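Local coordinates for oligogalacturonate lyase (Vibrio parahaemolyticus RIMD 2210633, PDB 3C5M), which is an oligogalacturonate lyase that binds manganese and probably cleaves pectin-derived oligogalacturonides by beta-elimination, at residues A[263-267]-A[278-283]. Sequence-based numbering, arbitrary orientation.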
loop_
_atom_site.group_PDB
_atom_site.type_symbol
_atom_site.label_atom_id
_atom_site.label_comp_id
_atom_site.label_asym_id
_atom_site.label_seq_id
_atom_site.Cartn_x
_atom_site.Cartn_y
_atom_site.Cartn_z
ATOM N N ASP A 263 18.472 -15.743 5.677
ATOM C CA ASP A 263 18.417 -14.324 6.051
ATOM C C ASP A 263 17.922 -13.417 4.937
ATOM O O ASP A 263 18.428 -13.450 3.816
ATOM C CB ASP A 263 19.779 -13.825 6.526
ATOM C CG ASP A 263 20.027 -14.146 7.979
ATOM O OD1 ASP A 263 20.156 -15.349 8.305
ATOM O OD2 ASP A 263 20.082 -13.197 8.798
ATOM N N ARG A 264 16.936 -12.599 5.272
ATOM C CA ARG A 264 16.338 -11.666 4.333
ATOM C C ARG A 264 17.024 -10.314 4.476
ATOM O O ARG A 264 17.246 -9.843 5.587
ATOM C CB ARG A 264 14.846 -11.548 4.636
ATOM C CG ARG A 264 14.130 -12.891 4.628
ATOM C CD ARG A 264 13.141 -13.008 5.777
ATOM N NE ARG A 264 12.050 -12.035 5.685
ATOM C CZ ARG A 264 11.152 -11.999 4.704
ATOM N NH1 ARG A 264 10.198 -11.077 4.711
ATOM N NH2 ARG A 264 11.207 -12.884 3.716
ATOM N N VAL A 265 17.374 -9.696 3.354
ATOM C CA VAL A 265 18.036 -8.399 3.403
ATOM C C VAL A 265 17.372 -7.352 2.518
ATOM O O VAL A 265 16.984 -7.634 1.386
ATOM C CB VAL A 265 19.522 -8.517 3.006
ATOM C CG1 VAL A 265 20.275 -9.273 4.071
ATOM C CG2 VAL A 265 19.655 -9.233 1.681
ATOM N N ILE A 266 17.243 -6.141 3.052
ATOM C CA ILE A 266 16.631 -5.037 2.330
ATOM C C ILE A 266 17.621 -4.490 1.309
ATOM O O ILE A 266 18.820 -4.431 1.565
ATOM C CB ILE A 266 16.237 -3.907 3.284
ATOM C CG1 ILE A 266 15.345 -4.454 4.397
ATOM C CG2 ILE A 266 15.525 -2.810 2.516
ATOM C CD1 ILE A 266 14.957 -3.431 5.451
ATOM N N TYR A 267 17.108 -4.077 0.158
ATOM C CA TYR A 267 17.949 -3.557 -0.905
ATOM C C TYR A 267 17.395 -2.269 -1.472
ATOM O O TYR A 267 16.187 -2.080 -1.508
ATOM C CB TYR A 267 18.050 -4.590 -2.030
ATOM C CG TYR A 267 19.204 -5.554 -1.913
ATOM C CD1 TYR A 267 20.466 -5.220 -2.401
ATOM C CD2 TYR A 267 19.039 -6.799 -1.315
ATOM C CE1 TYR A 267 21.535 -6.107 -2.299
ATOM C CE2 TYR A 267 20.101 -7.690 -1.207
ATOM C CZ TYR A 267 21.343 -7.338 -1.702
ATOM O OH TYR A 267 22.393 -8.222 -1.605
ATOM N N GLU A 278 22.869 -3.448 -1.078
ATOM C CA GLU A 278 22.317 -3.894 0.192
ATOM C C GLU A 278 22.306 -2.751 1.209
ATOM O O GLU A 278 23.213 -1.921 1.228
ATOM C CB GLU A 278 23.155 -5.062 0.711
ATOM C CG GLU A 278 22.682 -5.673 2.012
ATOM C CD GLU A 278 23.615 -6.771 2.499
ATOM O OE1 GLU A 278 23.833 -7.741 1.738
ATOM O OE2 GLU A 278 24.126 -6.662 3.639
ATOM N N VAL A 279 21.269 -2.712 2.042
ATOM C CA VAL A 279 21.141 -1.677 3.062
ATOM C C VAL A 279 21.209 -2.252 4.477
ATOM O O VAL A 279 21.875 -1.689 5.347
ATOM C CB VAL A 279 19.824 -0.895 2.910
ATOM C CG1 VAL A 279 18.656 -1.839 2.989
ATOM C CG2 VAL A 279 19.718 0.163 3.998
HETATM N N MSE A 280 20.514 -3.364 4.710
HETATM C CA MSE A 280 20.530 -4.005 6.020
HETATM C C MSE A 280 19.711 -5.290 6.072
HETATM O O MSE A 280 19.033 -5.644 5.108
HETATM C CB MSE A 280 20.023 -3.047 7.096
HETATM C CG MSE A 280 18.513 -2.969 7.220
HETATM SE SE MSE A 280 17.909 -1.939 8.783
HETATM C CE MSE A 280 17.396 -0.329 7.867
ATOM N N VAL A 281 19.789 -5.988 7.202
ATOM C CA VAL A 281 19.047 -7.228 7.394
ATOM C C VAL A 281 17.567 -6.922 7.477
ATOM O O VAL A 281 17.165 -5.766 7.553
ATOM C CB VAL A 281 19.438 -7.923 8.691
ATOM C CG1 VAL A 281 20.917 -8.233 8.678
ATOM C CG2 VAL A 281 19.078 -7.034 9.875
HETATM N N MSE A 282 16.756 -7.966 7.496
HETATM C CA MSE A 282 15.315 -7.794 7.535
HETATM C C MSE A 282 14.694 -8.668 8.592
HETATM O O MSE A 282 14.675 -9.893 8.456
HETATM C CB MSE A 282 14.718 -8.174 6.180
HETATM C CG MSE A 282 13.955 -7.071 5.459
HETATM SE SE MSE A 282 12.177 -6.740 6.087
HETATM C CE MSE A 282 11.260 -8.229 5.245
ATOM N N PRO A 283 14.178 -8.059 9.668
ATOM C CA PRO A 283 13.554 -8.869 10.717
ATOM C C PRO A 283 12.318 -9.588 10.160
ATOM O O PRO A 283 11.757 -9.179 9.140
ATOM C CB PRO A 283 13.218 -7.842 11.794
ATOM C CG PRO A 283 13.029 -6.573 11.010
ATOM C CD PRO A 283 14.141 -6.626 10.002
#
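These segments pair the last two strands of one blade in a seven-bladed beta-propeller. The strands form an antiparallel hairpin. Arg264 starts the contact with its backbone: Met282 N makes a weak hydrogen bond to Arg264 O (2.7 Å, bent). Its guanidinium lies by the selenomethionine side chain of Met282, with Arg264 NH1 3.1 Å from Met282 CE. NH1 also makes a weak hydrogen bond to Cys285 O. Val265 faces Val281 in a non-hydrogen-bonded pair, CA to CA 4.3 Å, and their side chains diverge. Ile266 is the centre of the pairing. Ile266 N donates to Met280 O (2.8 Å), and Val279 N donates to Ile266 O (3.0 Å). Val279 and Met280 thus lie opposite one residue, and Val279 has a helix-like psi of -44°. This is consistent with a classic beta bulge. The Ile266 side chain packs on Met280, with Ile266 CD1 4.0 Å from Met280 CG. Tyr267 pairs with Glu278, one residue off the register set by Val265. Its ring covers Glu278 CA and takes a cation-pi contact from Lys232, just after strand 229-230. Strand 264-269 is hydrogen-bonded on its other edge to strand 252-258, through Ser256 and Tyr254. Strand 276-281 ends this blade. Ile266 and Met280 touch Leu325 of strand 321-326 in the next blade, while Met282 leads into strand 285-290, which carries the manganese ligand His287.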